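Long-range contacts in carbon monoxide dehydrogenase (Thermococcus sp. AM4, PDB 6T7J), which probably catalyses the oxidation of carbon monoxide to carbon dioxide, with electrons passing through iron-sulfur clusters to ferredoxin, although its active-site cluster here lacks nickel: residues D545-G550 with E623-L628; E259-I264 with G294-N299; G450-K455 with A552-S557; E309-L314 with A413-S418; K129-A134 with H147-E152. One frame throughout, in Å; residues are numbered along the deposited sequence.

In the fold
The five contacts run from the active site outward. Contact 3 lies deep in the chain, where two loops hold the broken iron-sulfur cluster with polar and metal bonds. Contact 4, also buried, joins a helix to the short strand 411-415 by apolar and sulfur contacts. Contacts 1 and 2 lie far out on opposite sides of the chain's centre, about 50 Å apart between centres, in two parallel sheets of the same strand order; contact 2 is backbone pairing, whereas contact 1 is a helix resting on a strand's approach. Strand 548-552 serves contacts 1 and 3 from its two ends. Contact 5, all-helical, relies on aliphatic side chains. Though peripheral, contacts 2 and 5 are locally buried; contact 1 is only partly so.

Contact 1: D545-G550 with E623-L628; sequences DLPAAG and EKRKKL
Pro547 and Lys624 bring the two backbones together, their CA atoms 4.9 Å apart where the lead-in to strand 548-552 meets the last turns of helix 610-627. The apolar contacts gather round the proline ring. Leu628, its CG anti to the carbonyl carbon (chi1 -81°), crosses the ring at about a right angle and sets CD1 3.7 Å from Pro547 CD, while the CG of Arg625 lies 3.8 Å from Pro547 CB. Trp630 and Ile621 also touch this ring. The guanidinium of Arg625 is spent elsewhere, on the carbonyl oxygens of Leu437, Lys443 and Pro631.

A second group of contacts is made to carbonyl oxygens. Lys624, bent at chi2 (-97°), leans its aliphatic stem on them, CD coming within 3.3 Å of Leu546 O, before its amine leads away. Leu628 CD1 lies 3.6 Å from Asp545 O. An alanine in place of Leu628 would probably open a gap beside Pro547 CD and lose the apolar cover over that carbonyl.

The polar link is indirect. A single water donates to Asp545 O at 2.6 Å and to Lys624 O at 2.9 Å, using both its hydrogens. Pro547 itself, at the centre of an inverse gamma turn, leads into a strand of the second Rossmann-like sheet. The chemistry implies that the C-terminal helix is fitted to this sheet by shape, with one water bridging the carbonyls of Asp545 and Lys624.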
# COMPACT_ATOMS: atom_id res chain seq x y z
N ASP A 545 18.69 -13.48 22.76
CA ASP A 545 19.27 -14.48 23.65
C ASP A 545 18.29 -15.03 24.67
O ASP A 545 18.60 -16.02 25.34
CB ASP A 545 20.48 -13.91 24.40
CG ASP A 545 21.41 -13.13 23.50
OD1 ASP A 545 21.88 -13.68 22.49
OD2 ASP A 545 21.69 -11.95 23.83
N LEU A 546 17.12 -14.41 24.83
CA LEU A 546 16.17 -14.87 25.83
C LEU A 546 15.64 -16.26 25.47
O LEU A 546 15.49 -16.60 24.30
CB LEU A 546 14.99 -13.90 25.94
CG LEU A 546 15.26 -12.47 26.40
CD1 LEU A 546 13.97 -11.67 26.41
CD2 LEU A 546 15.92 -12.45 27.77
N PRO A 547 15.38 -17.10 26.48
CA PRO A 547 14.66 -18.37 26.22
C PRO A 547 13.18 -18.10 26.00
O PRO A 547 12.33 -18.19 26.89
CB PRO A 547 14.93 -19.17 27.50
CG PRO A 547 15.10 -18.13 28.56
CD PRO A 547 15.75 -16.94 27.89
N ALA A 548 12.85 -17.73 24.76
CA ALA A 548 11.50 -17.29 24.45
C ALA A 548 11.18 -17.60 22.99
O ALA A 548 12.07 -17.86 22.18
CB ALA A 548 11.32 -15.79 24.73
N ALA A 549 9.89 -17.56 22.68
CA ALA A 549 9.41 -17.77 21.33
C ALA A 549 8.07 -17.07 21.16
O ALA A 549 7.44 -16.64 22.13
CB ALA A 549 9.28 -19.26 21.00
N GLY A 550 7.64 -16.93 19.90
CA GLY A 550 6.32 -16.44 19.60
C GLY A 550 5.64 -17.38 18.62
O GLY A 550 6.29 -18.19 17.96
N GLU A 623 17.66 -24.61 23.77
CA GLU A 623 18.88 -24.14 23.14
C GLU A 623 19.30 -22.78 23.70
O GLU A 623 20.48 -22.56 24.03
CB GLU A 623 18.67 -24.05 21.63
CG GLU A 623 19.93 -24.22 20.80
CD GLU A 623 19.62 -24.37 19.32
OE1 GLU A 623 19.81 -23.39 18.57
OE2 GLU A 623 19.18 -25.46 18.92
N LYS A 624 18.35 -21.86 23.82
CA LYS A 624 18.65 -20.54 24.37
C LYS A 624 19.06 -20.64 25.84
O LYS A 624 19.86 -19.82 26.32
CB LYS A 624 17.45 -19.61 24.21
CG LYS A 624 17.06 -19.35 22.76
CD LYS A 624 17.65 -18.05 22.26
CE LYS A 624 17.93 -18.11 20.76
NZ LYS A 624 16.73 -18.52 19.98
N ARG A 625 18.51 -21.61 26.57
CA ARG A 625 18.94 -21.84 27.95
C ARG A 625 20.38 -22.33 28.00
O ARG A 625 21.18 -21.86 28.82
CB ARG A 625 18.02 -22.85 28.63
CG ARG A 625 16.59 -22.38 28.81
CD ARG A 625 15.84 -23.29 29.76
NE ARG A 625 16.36 -23.18 31.12
CZ ARG A 625 15.97 -22.26 32.00
NH1 ARG A 625 15.05 -21.37 31.65
NH2 ARG A 625 16.50 -22.23 33.21
N LYS A 626 20.73 -23.28 27.12
CA LYS A 626 22.09 -23.79 27.08
C LYS A 626 23.08 -22.69 26.71
O LYS A 626 24.19 -22.63 27.27
CB LYS A 626 22.19 -24.96 26.10
CG LYS A 626 21.42 -26.20 26.54
CD LYS A 626 21.54 -27.33 25.52
CE LYS A 626 20.70 -27.06 24.27
NZ LYS A 626 20.16 -28.30 23.66
N LYS A 627 22.70 -21.81 25.78
CA LYS A 627 23.59 -20.71 25.41
C LYS A 627 23.75 -19.69 26.52
O LYS A 627 24.73 -18.94 26.52
CB LYS A 627 23.08 -20.04 24.14
CG LYS A 627 23.15 -20.91 22.90
CD LYS A 627 22.82 -20.11 21.64
CE LYS A 627 22.74 -21.01 20.42
NZ LYS A 627 24.05 -21.68 20.13
N LEU A 628 22.81 -19.63 27.47
CA LEU A 628 22.87 -18.70 28.58
C LEU A 628 23.62 -19.25 29.79
O LEU A 628 23.70 -18.57 30.82
CB LEU A 628 21.46 -18.30 29.01
CG LEU A 628 20.75 -17.22 28.19
CD1 LEU A 628 19.37 -16.94 28.77
CD2 LEU A 628 21.58 -15.94 28.15
O HOH W 1 20.76 -17.47 24.85

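Contact 2: E259-I264 with G294-N299; sequences EDYVNI and GAKGVN
Val262, Val298 and Ile264 form the tightly packed face of this pair of parallel strands, whose short axes diverge by 29°. Ile264 CD1 reaches Val298 CG1 at 3.7 Å, and helix 381-395 covers the three residues through Ile393, Val389 and Ala392. The backbones bond in step: Asn299 N gives to Val262 O at 2.8 Å, and Ile264 N to Asn299 O at 3.0 Å. On the other face Asn299 has CG anti to the backbone N (chi1 171°), which sets ND2 3.2 Å from Asn263 OD1, a hydrogen bond between amide planes 80° apart; the same ND2 also serves Val256 O, and Asn263 ND2 is held by Lys258 O and Ala333 O. The Tyr261 ring is tight on buried Gly297, CD2 3.4 Å from Gly297 N; a beta carbon there would lie 3.1 Å from Tyr261 CE2.

Strand 261-268, helices 271-281 and 284-292 and strand 297-303 make a beta-alpha-beta crossover, and the strand order 3-2-1-4-5-6 of their sheet is that of a Rossmann-like fold.

Toward solvent the fit is looser. Lys296 N still makes a nearly straight bond to Asp260 O, but the extended lysine chain then runs alongside Asp260 to a long salt bridge, NZ to OD2 3.6 Å. Its CB sits over one face of the Tyr261 ring, a CH-pi contact. An alanine at Tyr261 would probably uncover Gly297 and leave the Lys296 stem freer to turn.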
# COMPACT_ATOMS: atom_id res chain seq x y z
N GLU A 259 -30.93 -14.37 27.56
CA GLU A 259 -32.24 -14.55 26.96
C GLU A 259 -33.18 -13.40 27.28
O GLU A 259 -33.95 -12.96 26.42
CB GLU A 259 -32.86 -15.86 27.42
CG GLU A 259 -32.51 -17.01 26.55
CD GLU A 259 -31.52 -17.92 27.21
OE1 GLU A 259 -30.80 -17.50 28.14
OE2 GLU A 259 -31.48 -19.07 26.76
N ASP A 260 -33.15 -12.91 28.52
CA ASP A 260 -34.07 -11.87 28.96
C ASP A 260 -33.43 -10.49 28.98
O ASP A 260 -34.02 -9.55 29.52
CB ASP A 260 -34.61 -12.20 30.35
CG ASP A 260 -35.12 -13.62 30.45
OD1 ASP A 260 -35.65 -14.15 29.45
OD2 ASP A 260 -34.99 -14.22 31.54
N TYR A 261 -32.24 -10.34 28.40
CA TYR A 261 -31.58 -9.05 28.29
C TYR A 261 -31.37 -8.70 26.82
O TYR A 261 -31.15 -9.58 25.98
CB TYR A 261 -30.21 -9.06 28.99
CG TYR A 261 -30.26 -9.19 30.50
CD1 TYR A 261 -30.57 -10.41 31.10
CD2 TYR A 261 -29.97 -8.11 31.32
CE1 TYR A 261 -30.60 -10.54 32.48
CE2 TYR A 261 -30.01 -8.23 32.70
CZ TYR A 261 -30.32 -9.44 33.27
OH TYR A 261 -30.35 -9.57 34.64
N VAL A 262 -31.46 -7.40 26.52
CA VAL A 262 -30.96 -6.91 25.24
C VAL A 262 -29.50 -7.31 25.12
O VAL A 262 -28.73 -7.16 26.06
CB VAL A 262 -31.13 -5.38 25.16
CG1 VAL A 262 -30.59 -4.86 23.83
CG2 VAL A 262 -32.59 -5.00 25.34
N ASN A 263 -29.12 -7.85 23.97
CA ASN A 263 -27.75 -8.27 23.73
C ASN A 263 -27.13 -7.34 22.69
O ASN A 263 -27.62 -7.26 21.56
CB ASN A 263 -27.68 -9.72 23.27
CG ASN A 263 -27.98 -10.71 24.38
OD1 ASN A 263 -27.44 -10.60 25.48
ND2 ASN A 263 -28.85 -11.67 24.10
N ILE A 264 -26.05 -6.66 23.08
CA ILE A 264 -25.34 -5.75 22.18
C ILE A 264 -23.91 -6.24 22.04
O ILE A 264 -23.19 -6.34 23.04
CB ILE A 264 -25.38 -4.30 22.68
CG1 ILE A 264 -26.82 -3.83 22.86
CG2 ILE A 264 -24.64 -3.39 21.71
CD1 ILE A 264 -26.92 -2.42 23.41
N GLY A 294 -39.40 -4.29 27.80
CA GLY A 294 -39.72 -5.67 28.10
C GLY A 294 -38.56 -6.59 28.39
O GLY A 294 -38.74 -7.81 28.35
N ALA A 295 -37.38 -6.06 28.69
CA ALA A 295 -36.21 -6.87 29.00
C ALA A 295 -35.78 -6.62 30.44
O ALA A 295 -36.18 -5.65 31.08
CB ALA A 295 -35.05 -6.57 28.05
N LYS A 296 -34.95 -7.54 30.95
CA LYS A 296 -34.40 -7.36 32.29
C LYS A 296 -33.33 -6.28 32.34
O LYS A 296 -33.09 -5.71 33.41
CB LYS A 296 -33.83 -8.69 32.80
CG LYS A 296 -34.87 -9.80 32.92
CD LYS A 296 -34.37 -10.94 33.79
CE LYS A 296 -35.42 -12.03 33.91
NZ LYS A 296 -35.09 -13.02 34.98
N GLY A 297 -32.68 -6.00 31.22
CA GLY A 297 -31.62 -5.01 31.19
C GLY A 297 -30.90 -5.06 29.85
O GLY A 297 -31.44 -5.54 28.86
N VAL A 298 -29.66 -4.56 29.85
CA VAL A 298 -28.82 -4.55 28.66
C VAL A 298 -27.50 -5.23 28.99
O VAL A 298 -26.81 -4.84 29.93
CB VAL A 298 -28.58 -3.13 28.13
CG1 VAL A 298 -27.67 -3.17 26.91
CG2 VAL A 298 -29.89 -2.46 27.79
N ASN A 299 -27.15 -6.24 28.20
CA ASN A 299 -25.92 -7.00 28.32
C ASN A 299 -25.07 -6.72 27.09
O ASN A 299 -25.48 -7.03 25.96
CB ASN A 299 -26.23 -8.49 28.47
CG ASN A 299 -25.00 -9.37 28.38
OD1 ASN A 299 -24.00 -9.13 29.06
ND2 ASN A 299 -25.07 -10.41 27.55

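Contact 3: G450-K455 with A552-S557; sequences GCNNPK and APEWMS. With MSK (Broken Fe4S4 cluster), chain F.
Cys451 points at Met556 and Ser557 across the switch point of a Rossmann-like sheet, where the loops after the neighbouring parallel strands 444-448 and 548-552 part and line one side of the active-site cluster. Its SG binds iron FE3 at 2.4 Å and receives two backbone N-H groups, Met556 N at 3.4 Å with an almost straight bond and Ser557 N at a similar length, so the sulfur is gripped by two N-H groups as well as by the iron, and its electron density is probably drawn toward those donors.

Met556 has its CG between the backbone N and the carbonyl carbon (chi1 68°). That places CG 3.5 Å from Cys451 CB, and the bent chain then carries CE to 3.7 Å from cluster sulfur S4. Met60 of the second subunit packs on this methionine.

Asn453 crosses Met556 obliquely, and Trp555 O lies in its amide plane, accepting from ND2; its OD1 closes an Asx turn with Lys455 N. Asn452 and Glu554 run side by side, amide and carboxylate planes 33° apart, joined by a weak hydrogen bond from Asn452 ND2 to Glu554 OE1, with firmer partners in Ser321 and Asn459. Between the loops a water accepts from Asn453 N and donates to Glu554 OE1 at 2.9 Å.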
# COMPACT_ATOMS: atom_id res chain seq x y z
N GLY A 450 -2.60 -14.01 17.07
CA GLY A 450 -3.03 -14.27 15.72
C GLY A 450 -4.53 -14.45 15.61
O GLY A 450 -5.29 -14.32 16.58
N CYS A 451 -4.95 -14.81 14.40
CA CYS A 451 -6.33 -14.82 13.95
C CYS A 451 -6.95 -16.21 14.09
O CYS A 451 -6.43 -17.07 14.81
CB CYS A 451 -6.36 -14.33 12.50
SG CYS A 451 -5.18 -13.01 12.15
N ASN A 452 -8.07 -16.43 13.41
CA ASN A 452 -8.62 -17.75 13.14
C ASN A 452 -8.65 -17.95 11.63
O ASN A 452 -8.83 -17.00 10.87
CB ASN A 452 -10.03 -17.91 13.71
CG ASN A 452 -10.04 -18.10 15.21
OD1 ASN A 452 -10.88 -17.53 15.91
ND2 ASN A 452 -9.11 -18.89 15.72
N ASN A 453 -8.46 -19.19 11.22
CA ASN A 453 -8.47 -19.55 9.80
C ASN A 453 -9.19 -20.88 9.64
O ASN A 453 -8.74 -21.90 10.19
CB ASN A 453 -7.04 -19.63 9.26
CG ASN A 453 -6.99 -19.66 7.74
OD1 ASN A 453 -7.81 -20.30 7.09
ND2 ASN A 453 -6.00 -18.96 7.18
N PRO A 454 -10.31 -20.93 8.91
CA PRO A 454 -11.06 -22.19 8.77
C PRO A 454 -10.30 -23.28 8.03
O PRO A 454 -10.82 -24.40 7.93
CB PRO A 454 -12.32 -21.76 8.00
CG PRO A 454 -11.93 -20.52 7.28
CD PRO A 454 -10.93 -19.82 8.15
N LYS A 455 -9.10 -23.00 7.52
CA LYS A 455 -8.29 -24.06 6.92
C LYS A 455 -7.75 -25.01 7.98
O LYS A 455 -7.48 -26.18 7.69
CB LYS A 455 -7.15 -23.45 6.11
CG LYS A 455 -7.62 -22.64 4.92
CD LYS A 455 -6.45 -22.01 4.19
CE LYS A 455 -6.92 -21.28 2.94
NZ LYS A 455 -5.85 -21.21 1.91
N ALA A 552 1.95 -17.73 15.91
CA ALA A 552 0.64 -17.41 15.35
C ALA A 552 0.06 -18.70 14.78
O ALA A 552 0.26 -19.01 13.59
CB ALA A 552 0.74 -16.32 14.28
N PRO A 553 -0.67 -19.48 15.58
CA PRO A 553 -1.04 -20.83 15.13
C PRO A 553 -2.09 -20.86 14.04
O PRO A 553 -2.11 -21.81 13.25
CB PRO A 553 -1.56 -21.49 16.42
CG PRO A 553 -1.13 -20.60 17.54
CD PRO A 553 -1.06 -19.22 16.97
N GLU A 554 -2.98 -19.87 13.97
CA GLU A 554 -4.12 -19.93 13.05
C GLU A 554 -4.33 -18.59 12.36
O GLU A 554 -5.46 -18.17 12.10
CB GLU A 554 -5.39 -20.35 13.79
CG GLU A 554 -5.24 -21.61 14.63
CD GLU A 554 -6.42 -21.86 15.55
OE1 GLU A 554 -7.52 -21.34 15.27
OE2 GLU A 554 -6.25 -22.58 16.56
N TRP A 555 -3.24 -17.91 12.01
CA TRP A 555 -3.32 -16.56 11.48
C TRP A 555 -3.98 -16.55 10.10
O TRP A 555 -4.00 -17.54 9.37
CB TRP A 555 -1.92 -15.94 11.38
CG TRP A 555 -1.08 -16.53 10.29
CD1 TRP A 555 -0.25 -17.60 10.39
CD2 TRP A 555 -0.98 -16.07 8.94
NE1 TRP A 555 0.36 -17.84 9.18
CE2 TRP A 555 -0.08 -16.91 8.27
CE3 TRP A 555 -1.58 -15.02 8.22
CZ2 TRP A 555 0.25 -16.75 6.93
CZ3 TRP A 555 -1.25 -14.86 6.89
CH2 TRP A 555 -0.34 -15.72 6.25
N MET A 556 -4.55 -15.39 9.76
CA MET A 556 -5.10 -15.16 8.42
C MET A 556 -4.91 -13.75 7.89
O MET A 556 -4.92 -13.57 6.67
CB MET A 556 -6.60 -15.50 8.38
CG MET A 556 -7.49 -14.56 9.19
SD MET A 556 -8.04 -13.09 8.29
CE MET A 556 -8.61 -12.06 9.65
N SER A 557 -4.74 -12.74 8.74
CA SER A 557 -4.75 -11.35 8.32
C SER A 557 -3.36 -10.87 7.93
O SER A 557 -2.34 -11.43 8.34
CB SER A 557 -5.32 -10.46 9.43
OG SER A 557 -4.35 -10.24 10.44
S1 MSK F . -9.16 -9.52 15.46
S3 MSK F . -6.38 -9.74 13.39
S4 MSK F . -8.74 -12.23 13.30
S5 MSK F . -6.76 -11.53 16.05
FE1 MSK F . -7.56 -8.02 16.01
FE2 MSK F . -8.76 -11.81 15.45
FE3 MSK F . -6.63 -11.92 13.74
FE4 MSK F . -8.58 -10.09 13.34
O HOH W 2 -9.40 -21.53 13.04

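Contact 4: E309-L314 with A413-S418; sequences EVLMRL and AIAGFS
While Met312 touches Gly416 across the contact, the shortest side-chain polar bond stays within the helix: Arg313 NH1 forms a salt bridge with Glu309 OE1 at 2.9 Å, one turn back. Arg313 points away from the 413-418 segment and has a second charged partner in Asp239, while the other oxygen of Glu309 is taken by Ser521. The polar side chains of the helix are thus engaged elsewhere, and what meets residues 413-418 is aliphatic carbon and thioether sulfur.

Met312 carries most of that meeting. Its chain bends twice, at chi2 (-93°) and chi3 (-62°), and so folds over the backbone at the end of strand 411-415 instead of pointing straight out. SD comes to 3.3 Å from Gly416 N, a close approach that is not a hydrogen bond, and CE lies 3.7 Å from Gly416 CA. The glycine has a positive phi of 91°, at which a beta carbon would press on the carbonyl oxygen of Ala415. The CA atoms of Met312 and Gly416 are 4.5 Å apart.

Leu311 adds the second point of support. With CG anti to the backbone N, its CD2 reaches Ala415 CB at 4.1 Å. His518, from strand 516-518, touches Leu311, Met312 and Ala415 together and ties the contact to the second parallel sheet.

Ser418 follows as the N-cap of helix 419-425, its OG capping Ala421 N. Helix 304-314 opens with the cluster-pocket cysteines Cys304 and Cys305; it packs here against the antiparallel pair 248-252 and 411-415, and follows strand 297-303 of the first sheet, whose fold is Rossmann-like.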
# COMPACT_ATOMS: atom_id res chain seq x y z
N GLU A 309 -10.26 -5.30 24.27
CA GLU A 309 -10.02 -4.02 24.93
C GLU A 309 -11.00 -3.80 26.07
O GLU A 309 -10.61 -3.52 27.22
CB GLU A 309 -10.11 -2.86 23.93
CG GLU A 309 -9.22 -3.00 22.70
CD GLU A 309 -7.81 -2.49 22.93
OE1 GLU A 309 -7.47 -2.16 24.09
OE2 GLU A 309 -7.04 -2.41 21.95
N VAL A 310 -12.30 -3.95 25.78
CA VAL A 310 -13.29 -3.73 26.83
C VAL A 310 -13.21 -4.82 27.90
O VAL A 310 -13.54 -4.58 29.07
CB VAL A 310 -14.72 -3.62 26.25
CG1 VAL A 310 -14.84 -2.36 25.42
CG2 VAL A 310 -15.06 -4.84 25.42
N LEU A 311 -12.73 -6.01 27.54
CA LEU A 311 -12.54 -7.07 28.53
C LEU A 311 -11.40 -6.74 29.48
O LEU A 311 -11.53 -6.87 30.70
CB LEU A 311 -12.29 -8.40 27.82
CG LEU A 311 -11.73 -9.55 28.66
CD1 LEU A 311 -12.84 -10.19 29.46
CD2 LEU A 311 -11.05 -10.58 27.78
N MET A 312 -10.26 -6.30 28.93
CA MET A 312 -9.10 -5.99 29.74
C MET A 312 -9.35 -4.78 30.64
O MET A 312 -8.82 -4.73 31.76
CB MET A 312 -7.88 -5.73 28.86
CG MET A 312 -7.46 -6.91 27.99
SD MET A 312 -6.21 -7.95 28.76
CE MET A 312 -4.85 -6.79 28.91
N ARG A 313 -10.13 -3.81 30.18
CA ARG A 313 -10.29 -2.59 30.97
C ARG A 313 -11.52 -2.59 31.87
O ARG A 313 -11.43 -2.13 33.01
CB ARG A 313 -10.32 -1.37 30.06
CG ARG A 313 -9.00 -0.62 30.00
CD ARG A 313 -8.73 -0.12 28.60
NE ARG A 313 -7.32 -0.23 28.24
CZ ARG A 313 -6.85 -0.17 27.00
NH1 ARG A 313 -7.69 0.02 25.99
NH2 ARG A 313 -5.55 -0.28 26.77
N LEU A 314 -12.65 -3.11 31.40
CA LEU A 314 -13.90 -3.00 32.14
C LEU A 314 -14.45 -4.33 32.64
O LEU A 314 -15.36 -4.33 33.47
CB LEU A 314 -14.97 -2.31 31.28
CG LEU A 314 -14.46 -1.11 30.48
CD1 LEU A 314 -15.42 -0.76 29.36
CD2 LEU A 314 -14.24 0.08 31.40
N ALA A 413 -12.45 -16.42 33.10
CA ALA A 413 -11.13 -16.06 32.63
C ALA A 413 -10.61 -14.88 33.43
O ALA A 413 -11.33 -13.91 33.65
CB ALA A 413 -11.14 -15.73 31.14
N ILE A 414 -9.35 -14.97 33.85
CA ILE A 414 -8.65 -13.87 34.49
C ILE A 414 -7.83 -13.16 33.41
O ILE A 414 -6.91 -13.75 32.84
CB ILE A 414 -7.75 -14.36 35.63
CG1 ILE A 414 -8.59 -15.07 36.70
CG2 ILE A 414 -6.96 -13.20 36.23
CD1 ILE A 414 -7.77 -15.63 37.84
N ALA A 415 -8.18 -11.91 33.14
CA ALA A 415 -7.52 -11.11 32.11
C ALA A 415 -6.93 -9.85 32.73
O ALA A 415 -6.99 -9.64 33.95
CB ALA A 415 -8.50 -10.76 30.99
N GLY A 416 -6.36 -9.01 31.88
CA GLY A 416 -5.83 -7.74 32.32
C GLY A 416 -4.38 -7.74 32.74
O GLY A 416 -4.00 -6.99 33.65
N PHE A 417 -3.54 -8.55 32.10
CA PHE A 417 -2.13 -8.68 32.49
C PHE A 417 -1.27 -7.84 31.54
O PHE A 417 -0.61 -8.35 30.64
CB PHE A 417 -1.70 -10.14 32.51
CG PHE A 417 -2.31 -10.93 33.62
CD1 PHE A 417 -1.90 -10.74 34.93
CD2 PHE A 417 -3.30 -11.86 33.37
CE1 PHE A 417 -2.46 -11.47 35.97
CE2 PHE A 417 -3.87 -12.59 34.39
CZ PHE A 417 -3.45 -12.39 35.70
N SER A 418 -1.30 -6.53 31.76
CA SER A 418 -0.33 -5.66 31.11
C SER A 418 1.04 -5.83 31.76
O SER A 418 1.19 -6.50 32.79
CB SER A 418 -0.79 -4.20 31.18
OG SER A 418 -0.91 -3.78 32.53

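Contact 5: K129-A134 with H147-E152; sequences KLKSLA and HEIARE
Leu130 and Ala150 face each other where the short segments of helices 127-136 and 146-162 pass with axes 9.9 Å apart at closest approach and their directions 44° apart. The leucine, its CG anti to the backbone N (chi1 158°), reaches across with both branches: CD1 lies 3.8 Å from Ala150 CA and CD2 4.0 Å from Ala150 CB. A small residue at this point lets the leucine come down close to the opposing backbone.

Ile149 reaches back the other way. Its CG2, anti to its own backbone N, fits between two residues one turn apart on the other helix, 3.9 Å from Leu130 CD1 and 3.8 Å from Ala134 CB. The same methyl also lies 4.1 Å from Leu130 CG, so it meets the leucine at its branch point as well as at one tip. The longer branch of the isoleucine goes another way, CD1 ending 4.1 Å from Lys131 CG, and the lysine stem borders the contact, its chain bending at chi3 and chi4.

The pair belongs to the helical N-terminal part of the enzyme, outside both parallel sheets. Helix 81-115 adds a third element, Phe111 touching both Leu130 and Ala150, and Leu153 of helix 146-162 extends the apolar patch over Leu130 and Leu133.

The charged ends lie outside the contact, Lys129 turning its NZ to Asp239 and Glu420.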
# COMPACT_ATOMS: atom_id res chain seq x y z
N LYS A 129 1.63 7.04 33.25
CA LYS A 129 2.06 6.53 31.96
C LYS A 129 2.37 7.67 31.00
O LYS A 129 3.36 7.61 30.26
CB LYS A 129 0.99 5.61 31.37
CG LYS A 129 1.48 4.69 30.27
CD LYS A 129 1.02 3.26 30.51
CE LYS A 129 1.32 2.37 29.32
NZ LYS A 129 1.18 0.93 29.64
N LEU A 130 1.53 8.71 30.99
CA LEU A 130 1.76 9.86 30.12
C LEU A 130 3.10 10.52 30.42
O LEU A 130 3.90 10.77 29.51
CB LEU A 130 0.61 10.85 30.27
CG LEU A 130 0.81 12.32 29.87
CD1 LEU A 130 1.17 12.45 28.41
CD2 LEU A 130 -0.44 13.13 30.19
N LYS A 131 3.36 10.80 31.70
CA LYS A 131 4.61 11.46 32.07
C LYS A 131 5.82 10.58 31.76
O LYS A 131 6.83 11.07 31.24
CB LYS A 131 4.58 11.85 33.54
CG LYS A 131 3.57 12.94 33.87
CD LYS A 131 3.90 13.64 35.17
CE LYS A 131 2.81 13.43 36.21
NZ LYS A 131 2.68 14.58 37.14
N SER A 132 5.73 9.28 32.04
CA SER A 132 6.87 8.40 31.79
C SER A 132 7.15 8.25 30.30
O SER A 132 8.31 8.27 29.87
CB SER A 132 6.65 7.04 32.45
OG SER A 132 7.52 6.07 31.89
N LEU A 133 6.09 8.10 29.49
CA LEU A 133 6.28 8.00 28.05
C LEU A 133 6.83 9.30 27.48
O LEU A 133 7.67 9.28 26.57
CB LEU A 133 4.96 7.63 27.37
CG LEU A 133 4.91 7.73 25.85
CD1 LEU A 133 5.93 6.81 25.20
CD2 LEU A 133 3.51 7.43 25.33
N ALA A 134 6.38 10.44 28.00
CA ALA A 134 6.91 11.72 27.53
C ALA A 134 8.38 11.88 27.90
O ALA A 134 9.17 12.39 27.10
CB ALA A 134 6.08 12.87 28.09
N HIS A 147 -2.16 18.44 30.76
CA HIS A 147 -2.61 18.64 29.39
C HIS A 147 -1.50 19.22 28.50
O HIS A 147 -1.45 18.90 27.31
CB HIS A 147 -3.84 19.54 29.37
CG HIS A 147 -5.07 18.87 29.90
ND1 HIS A 147 -6.21 18.69 29.15
CD2 HIS A 147 -5.34 18.32 31.11
CE1 HIS A 147 -7.13 18.07 29.87
NE2 HIS A 147 -6.62 17.83 31.07
N GLU A 148 -0.60 20.03 29.06
CA GLU A 148 0.51 20.55 28.26
C GLU A 148 1.51 19.44 27.92
O GLU A 148 2.00 19.36 26.78
CB GLU A 148 1.19 21.70 29.00
CG GLU A 148 2.58 22.05 28.49
CD GLU A 148 2.56 22.62 27.09
OE1 GLU A 148 1.48 23.06 26.63
OE2 GLU A 148 3.63 22.63 26.44
N ILE A 149 1.82 18.59 28.90
CA ILE A 149 2.62 17.40 28.64
C ILE A 149 1.97 16.57 27.54
O ILE A 149 2.64 16.11 26.60
CB ILE A 149 2.79 16.57 29.93
CG1 ILE A 149 3.48 17.39 31.02
CG2 ILE A 149 3.56 15.29 29.64
CD1 ILE A 149 3.42 16.74 32.39
N ALA A 150 0.65 16.38 27.64
CA ALA A 150 -0.07 15.61 26.64
C ALA A 150 0.01 16.26 25.26
O ALA A 150 0.10 15.57 24.25
CB ALA A 150 -1.53 15.42 27.06
N ARG A 151 -0.01 17.60 25.21
CA ARG A 151 0.09 18.30 23.93
C ARG A 151 1.43 18.06 23.27
O ARG A 151 1.51 17.73 22.08
CB ARG A 151 -0.15 19.80 24.14
CG ARG A 151 -1.60 20.23 24.05
CD ARG A 151 -1.72 21.73 23.77
NE ARG A 151 -1.20 22.54 24.87
CZ ARG A 151 -1.89 22.87 25.96
NH1 ARG A 151 -1.32 23.62 26.90
NH2 ARG A 151 -3.14 22.45 26.11
N GLU A 152 2.52 18.23 24.03
CA GLU A 152 3.85 18.00 23.46
C GLU A 152 4.02 16.54 23.02
O GLU A 152 4.53 16.26 21.92
CB GLU A 152 4.93 18.39 24.47
CG GLU A 152 4.73 19.77 25.07
CD GLU A 152 5.76 20.11 26.13
OE1 GLU A 152 5.37 20.58 27.21
OE2 GLU A 152 6.97 19.91 25.87